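Long-range contacts in MmoQ Response regulator (Methylococcus capsulatus, PDB 3LJX), which probably belongs to a diguanylate cyclase that makes cyclic di-GMP from two GTP, this piece being its all-helical HDOD part: residues L138-L149 against H181-W192; E98-Y106 against P154-R162. All coordinates share one frame; numbering follows the deposited sequence.

In the fold
Both contacts lie inside the HDOD domain, an all-helical fold related to the HD phosphodiesterases, and no ligand or metal site is defined at either. Contact 1 is buried, about 7 Å from the centre of the chain; contact 2 is about 19 Å from it and partly open to solvent. Their centres are about 17 Å apart. Helix 144-152 is followed in the chain by helix 154-163, and between them the CD1 atom of Leu149 packs on CE1 of Tyr157 at 3.7 Å. Separately, CD2 of Leu147 touches CE2 of Tyr106, at the start of helix 106-125, at 3.8 Å. Glu173 of helix 166-177 serves both, accepting from the His181 backbone N and bonding to the Tyr157 hydroxyl.

Contact 1: residues L138-L149 against H181-W192; sequences LGLLADVGRLAL and HDELTRMLLTDW
Gly145 sits against Thr185 where helix 144-149 crosses helix 181-191 at 104°, a close helix-helix crossing inside the all-helical HDOD fold with 4.1 Å between the CA atoms of these two residues. A CB on Gly145 would run into the carbonyl O of His181 and the OG1 of Thr185, which explains why glycine suits the spot. Thr185 OG1 is held by two hydrogen bonds, accepting from Gly145 N at 2.7 Å and donating to His181 O, while CG2, anti to the backbone N, rests on the carbonyl O atoms of Leu141 and Ala142.

Arg146 can be followed outward over the His181 ring. Its CB leans on Phe104, CG lies over the imidazole face, and the extended chain runs on alongside the ring. NE stays near CE1 and also faces Asp143 OD2 in a long salt bridge of 3.6 Å; the main partner of Asp143 is Arg116, at OD1. The guanidinium stacks on the ring, the planes 29° apart, with NH1 nearest NE2 and NH2 nearest CE1.

Apolar groups fill the rest. Ala148 CB touches Leu184 CD1 at 3.6 Å and also meets Leu188 CD2, Leu189 reaches Leu138 and Leu141 with its two methyls, and the Trp192 ring receives Leu141 CG and Val144 CG2 at its edge, the latter 4.1 Å from CH2.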
loop_
_atom_site.group_PDB
_atom_site.type_symbol
_atom_site.label_atom_id
_atom_site.label_comp_id
_atom_site.label_asym_id
_atom_site.label_seq_id
_atom_site.Cartn_x
_atom_site.Cartn_y
_atom_site.Cartn_z
ATOM N N LEU A 138 -1.094 -5.779 -0.061
ATOM C CA LEU A 138 -1.686 -5.030 1.049
ATOM C C LEU A 138 -0.628 -4.227 1.817
ATOM O O LEU A 138 -0.873 -3.086 2.230
ATOM C CB LEU A 138 -2.436 -5.944 1.999
ATOM C CG LEU A 138 -3.147 -5.175 3.112
ATOM C CD1 LEU A 138 -4.029 -4.067 2.535
ATOM C CD2 LEU A 138 -3.965 -6.120 3.994
ATOM N N GLY A 139 0.551 -4.818 1.993
ATOM C CA GLY A 139 1.643 -4.130 2.656
ATOM C C GLY A 139 2.034 -2.891 1.861
ATOM O O GLY A 139 2.177 -1.796 2.408
ATOM N N LEU A 140 2.193 -3.064 0.554
ATOM C CA LEU A 140 2.512 -1.953 -0.331
ATOM C C LEU A 140 1.547 -0.776 -0.152
ATOM O O LEU A 140 1.964 0.398 -0.126
ATOM C CB LEU A 140 2.473 -2.428 -1.783
ATOM C CG LEU A 140 2.892 -1.434 -2.861
ATOM C CD1 LEU A 140 4.408 -1.205 -2.817
ATOM C CD2 LEU A 140 2.460 -1.921 -4.252
ATOM N N LEU A 141 0.263 -1.100 -0.012
ATOM C CA LEU A 141 -0.815 -0.109 -0.085
ATOM C C LEU A 141 -1.308 0.357 1.284
ATOM O O LEU A 141 -2.173 1.223 1.363
ATOM C CB LEU A 141 -1.995 -0.701 -0.859
ATOM C CG LEU A 141 -2.144 -0.527 -2.378
ATOM C CD1 LEU A 141 -0.913 0.091 -3.068
ATOM C CD2 LEU A 141 -2.587 -1.829 -3.050
ATOM N N ALA A 142 -0.752 -0.216 2.352
ATOM C CA ALA A 142 -1.247 -0.023 3.724
ATOM C C ALA A 142 -1.477 1.429 4.187
ATOM O O ALA A 142 -2.232 1.672 5.143
ATOM C CB ALA A 142 -0.328 -0.753 4.717
ATOM N N ASP A 143 -0.817 2.393 3.547
ATOM C CA ASP A 143 -1.064 3.800 3.883
ATOM C C ASP A 143 -1.106 4.695 2.648
ATOM O O ASP A 143 -0.685 5.860 2.675
ATOM C CB ASP A 143 -0.082 4.324 4.942
ATOM C CG ASP A 143 1.364 4.232 4.507
ATOM O OD1 ASP A 143 1.636 3.839 3.349
ATOM O OD2 ASP A 143 2.239 4.548 5.336
ATOM N N VAL A 144 -1.648 4.141 1.570
ATOM C CA VAL A 144 -1.793 4.877 0.333
ATOM C C VAL A 144 -2.664 6.130 0.522
ATOM O O VAL A 144 -2.594 7.067 -0.268
ATOM C CB VAL A 144 -2.354 3.970 -0.792
ATOM C CG1 VAL A 144 -3.843 3.675 -0.566
ATOM C CG2 VAL A 144 -2.137 4.621 -2.137
ATOM N N GLY A 145 -3.470 6.156 1.581
ATOM C CA GLY A 145 -4.185 7.363 1.945
ATOM C C GLY A 145 -3.289 8.581 2.170
ATOM O O GLY A 145 -3.722 9.717 1.969
ATOM N N ARG A 146 -2.043 8.362 2.584
ATOM C CA ARG A 146 -1.108 9.478 2.774
ATOM C C ARG A 146 -0.761 10.110 1.435
ATOM O O ARG A 146 -0.839 11.333 1.277
ATOM C CB ARG A 146 0.183 9.024 3.448
ATOM C CG ARG A 146 0.038 8.508 4.870
ATOM C CD ARG A 146 1.424 8.293 5.452
ATOM N NE ARG A 146 1.379 7.682 6.774
ATOM C CZ ARG A 146 1.383 8.352 7.926
ATOM N NH1 ARG A 146 1.430 9.687 7.947
ATOM N NH2 ARG A 146 1.345 7.679 9.069
ATOM N N LEU A 147 -0.371 9.268 0.479
ATOM C CA LEU A 147 -0.107 9.705 -0.893
ATOM C C LEU A 147 -1.306 10.489 -1.449
ATOM O O LEU A 147 -1.143 11.533 -2.076
ATOM C CB LEU A 147 0.136 8.487 -1.783
ATOM C CG LEU A 147 1.269 8.457 -2.812
ATOM C CD1 LEU A 147 0.739 7.936 -4.117
ATOM C CD2 LEU A 147 1.979 9.803 -3.000
ATOM N N ALA A 148 -2.511 9.969 -1.223
ATOM C CA ALA A 148 -3.720 10.588 -1.756
ATOM C C ALA A 148 -3.977 11.994 -1.208
ATOM O O ALA A 148 -4.347 12.885 -1.952
ATOM C CB ALA A 148 -4.928 9.693 -1.517
ATOM N N LEU A 149 -3.784 12.200 0.090
ATOM C CA LEU A 149 -4.006 13.527 0.640
ATOM C C LEU A 149 -2.959 14.500 0.108
ATOM O O LEU A 149 -3.281 15.643 -0.223
ATOM C CB LEU A 149 -3.925 13.498 2.161
ATOM C CG LEU A 149 -5.133 12.939 2.882
ATOM C CD1 LEU A 149 -4.878 12.959 4.406
ATOM C CD2 LEU A 149 -6.354 13.748 2.499
ATOM N N HIS A 181 -5.716 10.039 6.873
ATOM C CA HIS A 181 -4.981 9.202 5.932
ATOM C C HIS A 181 -5.260 7.696 6.097
ATOM O O HIS A 181 -5.215 6.941 5.117
ATOM C CB HIS A 181 -3.483 9.516 5.943
ATOM C CG HIS A 181 -2.830 9.389 7.283
ATOM N ND1 HIS A 181 -2.624 8.174 7.904
ATOM C CD2 HIS A 181 -2.276 10.321 8.097
ATOM C CE1 HIS A 181 -1.995 8.367 9.050
ATOM N NE2 HIS A 181 -1.776 9.662 9.193
ATOM N N ASP A 182 -5.592 7.275 7.320
ATOM C CA ASP A 182 -5.927 5.867 7.577
ATOM C C ASP A 182 -7.343 5.495 7.117
ATOM O O ASP A 182 -7.549 4.449 6.496
ATOM C CB ASP A 182 -5.711 5.501 9.057
ATOM C CG ASP A 182 -4.242 5.487 9.437
ATOM O OD1 ASP A 182 -3.416 5.116 8.571
ATOM O OD2 ASP A 182 -3.908 5.846 10.587
ATOM N N GLU A 183 -8.319 6.344 7.412
ATOM C CA GLU A 183 -9.655 6.124 6.873
ATOM C C GLU A 183 -9.587 6.144 5.345
ATOM O O GLU A 183 -10.138 5.276 4.665
ATOM C CB GLU A 183 -10.621 7.195 7.358
ATOM C CG GLU A 183 -12.066 6.920 6.948
ATOM C CD GLU A 183 -12.917 8.182 6.890
ATOM O OE1 GLU A 183 -12.377 9.287 7.113
ATOM O OE2 GLU A 183 -14.131 8.075 6.617
ATOM N N LEU A 184 -8.886 7.130 4.802
ATOM C CA LEU A 184 -8.812 7.265 3.361
ATOM C C LEU A 184 -8.218 5.976 2.748
ATOM O O LEU A 184 -8.723 5.457 1.755
ATOM C CB LEU A 184 -7.974 8.492 3.002
ATOM C CG LEU A 184 -8.392 9.257 1.755
ATOM C CD1 LEU A 184 -7.228 10.096 1.207
ATOM C CD2 LEU A 184 -8.931 8.306 0.715
ATOM N N THR A 185 -7.159 5.450 3.357
ATOM C CA THR A 185 -6.576 4.194 2.894
ATOM C C THR A 185 -7.629 3.083 2.784
ATOM O O THR A 185 -7.777 2.428 1.734
ATOM C CB THR A 185 -5.436 3.747 3.821
ATOM O OG1 THR A 185 -4.338 4.665 3.700
ATOM C CG2 THR A 185 -4.971 2.343 3.451
ATOM N N ARG A 186 -8.374 2.888 3.863
ATOM C CA ARG A 186 -9.396 1.834 3.900
ATOM C C ARG A 186 -10.450 2.044 2.835
ATOM O O ARG A 186 -10.914 1.082 2.216
ATOM C CB ARG A 186 -10.076 1.757 5.266
ATOM C CG ARG A 186 -9.099 1.614 6.440
ATOM C CD ARG A 186 -9.839 1.212 7.743
ATOM N NE ARG A 186 -10.599 2.313 8.336
ATOM C CZ ARG A 186 -10.079 3.213 9.172
ATOM N NH1 ARG A 186 -8.793 3.144 9.510
ATOM N NH2 ARG A 186 -10.841 4.180 9.675
HETATM N N MSE A 187 -10.838 3.296 2.618
HETATM C CA MSE A 187 -11.858 3.582 1.615
HETATM C C MSE A 187 -11.310 3.308 0.230
HETATM O O MSE A 187 -12.006 2.754 -0.605
HETATM C CB MSE A 187 -12.347 5.023 1.699
HETATM C CG MSE A 187 -13.057 5.361 3.010
HETATM SE SE MSE A 187 -13.449 7.279 3.097
HETATM C CE MSE A 187 -14.538 7.439 1.481
ATOM N N LEU A 188 -10.056 3.692 -0.002
ATOM C CA LEU A 188 -9.400 3.427 -1.282
ATOM C C LEU A 188 -9.333 1.908 -1.511
ATOM O O LEU A 188 -9.753 1.401 -2.567
ATOM C CB LEU A 188 -7.996 4.048 -1.288
ATOM C CG LEU A 188 -7.775 5.345 -2.084
ATOM C CD1 LEU A 188 -9.025 6.206 -2.150
ATOM C CD2 LEU A 188 -6.593 6.151 -1.565
ATOM N N LEU A 189 -8.828 1.185 -0.511
ATOM C CA LEU A 189 -8.645 -0.259 -0.640
ATOM C C LEU A 189 -9.992 -0.931 -0.869
ATOM O O LEU A 189 -10.109 -1.895 -1.635
ATOM C CB LEU A 189 -7.958 -0.848 0.603
ATOM C CG LEU A 189 -6.505 -0.442 0.868
ATOM C CD1 LEU A 189 -5.983 -1.088 2.156
ATOM C CD2 LEU A 189 -5.600 -0.801 -0.309
ATOM N N THR A 190 -11.015 -0.416 -0.206
ATOM C CA THR A 190 -12.350 -0.940 -0.411
ATOM C C THR A 190 -12.824 -0.657 -1.845
ATOM O O THR A 190 -13.347 -1.555 -2.512
ATOM C CB THR A 190 -13.316 -0.349 0.598
ATOM O OG1 THR A 190 -12.968 -0.829 1.898
ATOM C CG2 THR A 190 -14.753 -0.750 0.268
ATOM N N ASP A 191 -12.620 0.567 -2.331
ATOM C CA ASP A 191 -12.980 0.874 -3.720
ATOM C C ASP A 191 -12.223 -0.016 -4.701
ATOM O O ASP A 191 -12.762 -0.365 -5.741
ATOM C CB ASP A 191 -12.740 2.346 -4.091
ATOM C CG ASP A 191 -13.436 2.737 -5.421
ATOM O OD1 ASP A 191 -14.692 2.627 -5.490
ATOM O OD2 ASP A 191 -12.747 3.153 -6.394
ATOM N N TRP A 192 -10.982 -0.385 -4.373
ATOM C CA TRP A 192 -10.148 -1.125 -5.323
ATOM C C TRP A 192 -10.374 -2.638 -5.292
ATOM O O TRP A 192 -9.710 -3.387 -6.017
ATOM C CB TRP A 192 -8.666 -0.799 -5.121
ATOM C CG TRP A 192 -8.384 0.647 -5.292
ATOM C CD1 TRP A 192 -9.240 1.599 -5.791
ATOM C CD2 TRP A 192 -7.178 1.329 -4.952
ATOM N NE1 TRP A 192 -8.627 2.832 -5.790
ATOM C CE2 TRP A 192 -7.359 2.693 -5.280
ATOM C CE3 TRP A 192 -5.957 0.922 -4.403
ATOM C CZ2 TRP A 192 -6.368 3.648 -5.077
ATOM C CZ3 TRP A 192 -4.970 1.870 -4.203
ATOM C CH2 TRP A 192 -5.180 3.217 -4.541
HETATM O O HOH W 1 -4.005 2.864 6.943
#

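Contact 2: residues E98-Y106 against P154-R162; sequences EGRCEAFDY and PEEYSECLR
Ser158 turns OG beside its own backbone N (chi1 -78°), and Cys101 sends SG anti to its N (chi1 -178°), which brings both groups into the angle between the 98-106 loop and helix 154-162. Here the loop makes a type I beta turn from Cys101 to Phe104. Ala103 N, inside the turn, donates to Ser158 OG at 3.0 Å in a nearly straight bond (171°), and that hydroxyl in turn donates to Pro154 O one helical turn back. Pro154 O also takes Ser158 N, the two donors arriving from opposite faces of the carbonyl plane. With an alanine here instead of Ser158, the N-H of Ala103 would probably lose its acceptor, leaving the turn less firmly fixed to the helix.

Around this bond the packing is mixed. Cys101 SG comes to the edge of the Tyr157 ring, 4.1 Å from CD2, and the ring's hydroxyl bonds to Glu173. Leu161 CD1 meets the Phe104 ring at its edge. Farther out, Ala103 CB sits over the centre of the Arg162 guanidinium, 3.9 Å above its plane, while Glu102 approaches the guanidinium edge with its carboxylate turned 88° to it. A water lies within bonding distance of Glu102 OE1, Glu155 OE1 and Arg162 NH1. The exposed salt bridge from Glu102 OE2 to Arg162 NH2, long at 3.4 Å, probably adds less to the hold than the bond at the Ser158 hydroxyl.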
loop_
_atom_site.group_PDB
_atom_site.type_symbol
_atom_site.label_atom_id
_atom_site.label_comp_id
_atom_site.label_asym_id
_atom_site.label_seq_id
_atom_site.Cartn_x
_atom_site.Cartn_y
_atom_site.Cartn_z
ATOM N N GLU A 98 5.544 13.912 -8.934
ATOM C CA GLU A 98 6.127 13.161 -7.805
ATOM C C GLU A 98 7.051 13.919 -6.822
ATOM O O GLU A 98 8.178 13.474 -6.576
ATOM C CB GLU A 98 6.848 11.889 -8.319
ATOM C CG GLU A 98 8.229 12.092 -8.980
ATOM C CD GLU A 98 9.378 11.383 -8.232
ATOM O OE1 GLU A 98 10.402 11.044 -8.865
ATOM O OE2 GLU A 98 9.263 11.162 -7.009
ATOM N N GLY A 99 6.580 15.010 -6.213
ATOM C CA GLY A 99 5.214 15.481 -6.331
ATOM C C GLY A 99 4.996 16.870 -5.750
ATOM O O GLY A 99 5.903 17.496 -5.198
ATOM N N ARG A 100 3.767 17.348 -5.865
ATOM C CA ARG A 100 3.448 18.724 -5.543
ATOM C C ARG A 100 3.440 19.073 -4.046
ATOM O O ARG A 100 3.722 20.216 -3.697
ATOM C CB ARG A 100 2.133 19.124 -6.221
ATOM C CG ARG A 100 2.287 19.337 -7.722
ATOM C CD ARG A 100 0.947 19.417 -8.447
ATOM N NE ARG A 100 1.110 19.860 -9.834
ATOM C CZ ARG A 100 1.499 19.075 -10.839
ATOM N NH1 ARG A 100 1.776 17.793 -10.620
ATOM N NH2 ARG A 100 1.620 19.573 -12.066
ATOM N N CYS A 101 3.128 18.115 -3.164
ATOM C CA CYS A 101 3.066 18.412 -1.722
ATOM C C CYS A 101 4.454 18.635 -1.114
ATOM O O CYS A 101 5.174 17.682 -0.783
ATOM C CB CYS A 101 2.314 17.327 -0.944
ATOM S SG CYS A 101 2.173 17.685 0.832
ATOM N N GLU A 102 4.812 19.905 -0.959
ATOM C CA GLU A 102 6.159 20.304 -0.561
ATOM C C GLU A 102 6.687 19.551 0.674
ATOM O O GLU A 102 7.799 18.999 0.652
ATOM C CB GLU A 102 6.197 21.825 -0.339
ATOM C CG GLU A 102 7.579 22.396 -0.067
ATOM C CD GLU A 102 7.603 23.919 -0.118
ATOM O OE1 GLU A 102 6.666 24.522 -0.697
ATOM O OE2 GLU A 102 8.567 24.514 0.414
ATOM N N ALA A 103 5.886 19.518 1.739
ATOM C CA ALA A 103 6.326 18.924 3.002
ATOM C C ALA A 103 6.274 17.381 3.064
ATOM O O ALA A 103 6.779 16.786 4.007
ATOM C CB ALA A 103 5.560 19.543 4.179
ATOM N N PHE A 104 5.679 16.738 2.063
ATOM C CA PHE A 104 5.578 15.276 2.056
ATOM C C PHE A 104 6.842 14.616 1.504
ATOM O O PHE A 104 7.295 14.918 0.394
ATOM C CB PHE A 104 4.359 14.814 1.253
ATOM C CG PHE A 104 4.034 13.341 1.406
ATOM C CD1 PHE A 104 3.537 12.843 2.615
ATOM C CD2 PHE A 104 4.178 12.466 0.333
ATOM C CE1 PHE A 104 3.216 11.492 2.760
ATOM C CE2 PHE A 104 3.854 11.117 0.463
ATOM C CZ PHE A 104 3.369 10.630 1.683
ATOM N N ASP A 105 7.394 13.693 2.282
ATOM C CA ASP A 105 8.609 12.995 1.892
ATOM C C ASP A 105 8.272 11.825 0.966
ATOM O O ASP A 105 8.083 10.701 1.424
ATOM C CB ASP A 105 9.348 12.503 3.141
ATOM C CG ASP A 105 10.758 12.025 2.832
ATOM O OD1 ASP A 105 11.050 11.737 1.648
ATOM O OD2 ASP A 105 11.575 11.924 3.778
ATOM N N TYR A 106 8.204 12.090 -0.333
ATOM C CA TYR A 106 7.791 11.076 -1.294
ATOM C C TYR A 106 8.780 9.909 -1.375
ATOM O O TYR A 106 8.377 8.741 -1.403
ATOM C CB TYR A 106 7.577 11.690 -2.671
ATOM C CG TYR A 106 6.349 12.593 -2.789
ATOM C CD1 TYR A 106 6.398 13.929 -2.402
ATOM C CD2 TYR A 106 5.154 12.109 -3.330
ATOM C CE1 TYR A 106 5.275 14.758 -2.539
ATOM C CE2 TYR A 106 4.037 12.918 -3.466
ATOM C CZ TYR A 106 4.094 14.243 -3.075
ATOM O OH TYR A 106 2.968 15.045 -3.203
ATOM N N PRO A 154 -2.090 19.511 -1.888
ATOM C CA PRO A 154 -0.650 19.640 -1.630
ATOM C C PRO A 154 -0.325 20.765 -0.650
ATOM O O PRO A 154 0.494 20.560 0.254
ATOM C CB PRO A 154 -0.067 19.963 -3.013
ATOM C CG PRO A 154 -1.112 19.584 -3.989
ATOM C CD PRO A 154 -2.430 19.684 -3.307
ATOM N N GLU A 155 -0.952 21.930 -0.823
ATOM C CA GLU A 155 -0.655 23.085 0.028
ATOM C C GLU A 155 -1.318 22.976 1.392
ATOM O O GLU A 155 -0.711 23.302 2.416
ATOM C CB GLU A 155 -1.056 24.406 -0.646
ATOM C CG GLU A 155 -0.300 24.705 -1.934
ATOM C CD GLU A 155 1.186 24.934 -1.711
ATOM O OE1 GLU A 155 1.562 25.405 -0.615
ATOM O OE2 GLU A 155 1.979 24.649 -2.635
ATOM N N GLU A 156 -2.567 22.535 1.421
ATOM C CA GLU A 156 -3.217 22.349 2.713
ATOM C C GLU A 156 -2.503 21.264 3.504
ATOM O O GLU A 156 -2.271 21.412 4.704
ATOM C CB GLU A 156 -4.691 22.002 2.551
ATOM C CG GLU A 156 -5.557 23.207 2.251
ATOM C CD GLU A 156 -6.147 23.841 3.498
ATOM O OE1 GLU A 156 -6.111 23.220 4.582
ATOM O OE2 GLU A 156 -6.662 24.965 3.387
ATOM N N TYR A 157 -2.131 20.182 2.830
ATOM C CA TYR A 157 -1.533 19.064 3.540
ATOM C C TYR A 157 -0.129 19.417 4.026
ATOM O O TYR A 157 0.275 18.958 5.085
ATOM C CB TYR A 157 -1.540 17.782 2.701
ATOM C CG TYR A 157 -1.391 16.516 3.522
ATOM C CD1 TYR A 157 -2.196 16.285 4.637
ATOM C CD2 TYR A 157 -0.457 15.546 3.179
ATOM C CE1 TYR A 157 -2.072 15.120 5.386
ATOM C CE2 TYR A 157 -0.324 14.375 3.919
ATOM C CZ TYR A 157 -1.134 14.169 5.025
ATOM O OH TYR A 157 -1.003 13.005 5.769
ATOM N N SER A 158 0.598 20.252 3.285
ATOM C CA SER A 158 1.888 20.763 3.791
ATOM C C SER A 158 1.733 21.507 5.114
ATOM O O SER A 158 2.540 21.329 6.023
ATOM C CB SER A 158 2.595 21.657 2.778
ATOM O OG SER A 158 3.228 20.886 1.772
ATOM N N GLU A 159 0.696 22.330 5.234
ATOM C CA GLU A 159 0.389 22.941 6.525
ATOM C C GLU A 159 0.232 21.870 7.615
ATOM O O GLU A 159 0.885 21.934 8.659
ATOM C CB GLU A 159 -0.880 23.786 6.462
ATOM C CG GLU A 159 -0.797 25.019 5.587
ATOM C CD GLU A 159 -2.118 25.796 5.561
ATOM O OE1 GLU A 159 -2.935 25.611 6.496
ATOM O OE2 GLU A 159 -2.339 26.587 4.610
ATOM N N CYS A 160 -0.638 20.891 7.384
ATOM C CA CYS A 160 -0.853 19.854 8.388
ATOM C C CYS A 160 0.458 19.160 8.757
ATOM O O CYS A 160 0.767 18.972 9.929
ATOM C CB CYS A 160 -1.862 18.826 7.892
ATOM S SG CYS A 160 -3.485 19.517 7.521
ATOM N N LEU A 161 1.238 18.799 7.749
ATOM C CA LEU A 161 2.462 18.045 7.979
ATOM C C LEU A 161 3.489 18.839 8.780
ATOM O O LEU A 161 4.240 18.274 9.568
ATOM C CB LEU A 161 3.060 17.581 6.647
ATOM C CG LEU A 161 2.269 16.468 5.947
ATOM C CD1 LEU A 161 2.953 16.075 4.654
ATOM C CD2 LEU A 161 2.107 15.257 6.851
ATOM N N ARG A 162 3.520 20.152 8.589
ATOM C CA ARG A 162 4.471 20.981 9.324
ATOM C C ARG A 162 4.078 21.182 10.789
ATOM O O ARG A 162 4.946 21.335 11.642
ATOM C CB ARG A 162 4.686 22.321 8.619
ATOM C CG ARG A 162 5.391 22.154 7.290
ATOM C CD ARG A 162 5.464 23.438 6.513
ATOM N NE ARG A 162 6.351 23.283 5.362
ATOM C CZ ARG A 162 5.988 23.483 4.097
ATOM N NH1 ARG A 162 4.745 23.857 3.803
ATOM N NH2 ARG A 162 6.877 23.312 3.126
HETATM O O HOH W 2 2.856 22.322 -1.011
HETATM O O HOH W 3 3.833 24.549 0.723
#